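Local coordinates for lactose Operon Repressor (Escherichia coli, PDB 1JYE), which is a transcriptional repressor that binds operator DNA of the lactose operon, probably shutting off its transcription, at residues A[182-187]-A[203-208]. The protein carries 1 engineered substitution. Numbering follows the deposited sequence.
Sequences IALLAG and KYLTRN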
loop_
_atom_site.group_PDB
_atom_site.type_symbol
_atom_site.label_atom_id
_atom_site.label_comp_id
_atom_site.label_asym_id
_atom_site.label_seq_id
_atom_site.Cartn_x
_atom_site.Cartn_y
_atom_site.Cartn_z
ATOM N N ILE A 182 -7.776 12.621 26.501
ATOM C CA ILE A 182 -7.186 12.153 25.256
ATOM C C ILE A 182 -6.099 11.098 25.408
ATOM O O ILE A 182 -5.275 11.161 26.318
ATOM C CB ILE A 182 -6.618 13.362 24.484
ATOM C CG1 ILE A 182 -7.744 14.373 24.243
ATOM C CG2 ILE A 182 -5.987 12.912 23.164
ATOM C CD1 ILE A 182 -7.290 15.700 23.678
ATOM N N ALA A 183 -6.107 10.116 24.509
ATOM C CA ALA A 183 -5.105 9.062 24.531
ATOM C C ALA A 183 -4.287 9.158 23.250
ATOM O O ALA A 183 -4.788 9.615 22.219
ATOM C CB ALA A 183 -5.769 7.690 24.631
ATOM N N LEU A 184 -3.029 8.739 23.326
ATOM C CA LEU A 184 -2.131 8.778 22.180
ATOM C C LEU A 184 -1.699 7.381 21.767
ATOM O O LEU A 184 -1.397 6.542 22.612
ATOM C CB LEU A 184 -0.870 9.582 22.516
ATOM C CG LEU A 184 -1.039 10.984 23.106
ATOM C CD1 LEU A 184 0.344 11.581 23.385
ATOM C CD2 LEU A 184 -1.824 11.862 22.149
ATOM N N LEU A 185 -1.680 7.128 20.462
ATOM C CA LEU A 185 -1.221 5.842 19.948
ATOM C C LEU A 185 -0.128 6.192 18.952
ATOM O O LEU A 185 -0.403 6.563 17.808
ATOM C CB LEU A 185 -2.351 5.073 19.255
ATOM C CG LEU A 185 -1.914 3.767 18.575
ATOM C CD1 LEU A 185 -1.101 2.909 19.541
ATOM C CD2 LEU A 185 -3.146 3.011 18.099
ATOM N N ALA A 186 1.114 6.084 19.409
ATOM C CA ALA A 186 2.276 6.425 18.602
ATOM C C ALA A 186 2.722 5.322 17.661
ATOM O O ALA A 186 2.353 4.159 17.822
ATOM C CB ALA A 186 3.439 6.811 19.521
ATOM N N GLY A 187 3.517 5.711 16.669
ATOM C CA GLY A 187 4.067 4.749 15.734
ATOM C C GLY A 187 5.270 4.135 16.430
ATOM O O GLY A 187 5.580 4.519 17.559
ATOM N N LYS A 203 3.818 18.208 22.972
ATOM C CA LYS A 203 4.080 19.643 22.994
ATOM C C LYS A 203 2.785 20.450 22.953
ATOM O O LYS A 203 2.555 21.317 23.795
ATOM C CB LYS A 203 4.964 20.042 21.810
ATOM C CG LYS A 203 5.162 21.547 21.667
ATOM C CD LYS A 203 6.023 21.883 20.459
ATOM C CE LYS A 203 6.066 23.382 20.213
ATOM N NZ LYS A 203 6.910 23.739 19.036
ATOM N N TYR A 204 1.930 20.161 21.979
ATOM C CA TYR A 204 0.688 20.907 21.859
ATOM C C TYR A 204 -0.361 20.574 22.914
ATOM O O TYR A 204 -1.148 21.441 23.295
ATOM C CB TYR A 204 0.156 20.773 20.428
ATOM C CG TYR A 204 1.095 21.463 19.462
ATOM C CD1 TYR A 204 1.178 22.858 19.422
ATOM C CD2 TYR A 204 1.977 20.729 18.669
ATOM C CE1 TYR A 204 2.122 23.504 18.627
ATOM C CE2 TYR A 204 2.926 21.367 17.867
ATOM C CZ TYR A 204 2.995 22.753 17.856
ATOM O OH TYR A 204 3.949 23.390 17.099
ATOM N N LEU A 205 -0.371 19.339 23.409
ATOM C CA LEU A 205 -1.318 18.992 24.462
ATOM C C LEU A 205 -0.907 19.797 25.698
ATOM O O LEU A 205 -1.755 20.365 26.390
ATOM C CB LEU A 205 -1.271 17.493 24.779
ATOM C CG LEU A 205 -2.039 16.575 23.821
ATOM C CD1 LEU A 205 -1.829 15.123 24.215
ATOM C CD2 LEU A 205 -3.521 16.930 23.855
ATOM N N THR A 206 0.398 19.861 25.950
ATOM C CA THR A 206 0.915 20.608 27.096
ATOM C C THR A 206 0.575 22.089 26.956
ATOM O O THR A 206 0.181 22.738 27.928
ATOM C CB THR A 206 2.446 20.449 27.226
ATOM O OG1 THR A 206 2.766 19.069 27.440
ATOM C CG2 THR A 206 2.968 21.262 28.410
ATOM N N ARG A 207 0.718 22.626 25.750
ATOM C CA ARG A 207 0.403 24.031 25.520
ATOM C C ARG A 207 -1.068 24.311 25.822
ATOM O O ARG A 207 -1.439 25.434 26.170
ATOM C CB ARG A 207 0.720 24.431 24.077
ATOM C CG ARG A 207 2.209 24.565 23.777
ATOM C CD ARG A 207 2.422 25.264 22.439
ATOM N NE ARG A 207 3.829 25.525 22.159
ATOM C CZ ARG A 207 4.264 26.166 21.080
ATOM N NH1 ARG A 207 3.399 26.612 20.179
ATOM N NH2 ARG A 207 5.564 26.362 20.899
ATOM N N ASN A 208 -1.902 23.284 25.685
ATOM C CA ASN A 208 -3.331 23.417 25.953
ATOM C C ASN A 208 -3.673 22.921 27.360
ATOM O O ASN A 208 -4.833 22.655 27.681
ATOM C CB ASN A 208 -4.131 22.660 24.884
ATOM C CG ASN A 208 -4.218 23.432 23.578
ATOM O OD1 ASN A 208 -5.063 24.315 23.422
ATOM N ND2 ASN A 208 -3.324 23.127 22.644
#
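Leu-205, on the last turn of helix 192-207, sets its two methyls against two residues of strand 182-186. Its CD1 meets CD2 of Leu-184 at 3.9 Å, the two leucines meeting end-on, methyl to methyl, while its CD2 lies 4.0 Å from CD1 of Ile-182, whose side chain runs obliquely across it. The fork of one leucine thus spans two strand residues that face the same side of the sheet. In Ile-182, CG1 lies opposite the carbonyl carbon (chi1 -57°); with chi2 extended at 171°, CD1 is carried out to the helix. All three side chains are buried, and no hydrogen bond links the segments, so apolar contact alone joins them here.

The outer face of the helix is polar and turned to solvent at Thr-206 and Arg-207. Beyond the helix end, Asn-208 folds its amide back, and ND2 donates to the carbonyl O of Tyr-204 at 2.8 Å with a fairly straight N-H...O angle of 164°, the oxygen lying close to the amide plane.

The contact belongs to the beta-alpha-beta unit of strand 182-186, helix 192-207 and strand 214-217 in the periplasmic-binding-protein-like domain. Val-171 of helix 163-177 and Pro-212 also touch Leu-205, while strand 182-186 runs between parallel strands 214-217 and 241-244.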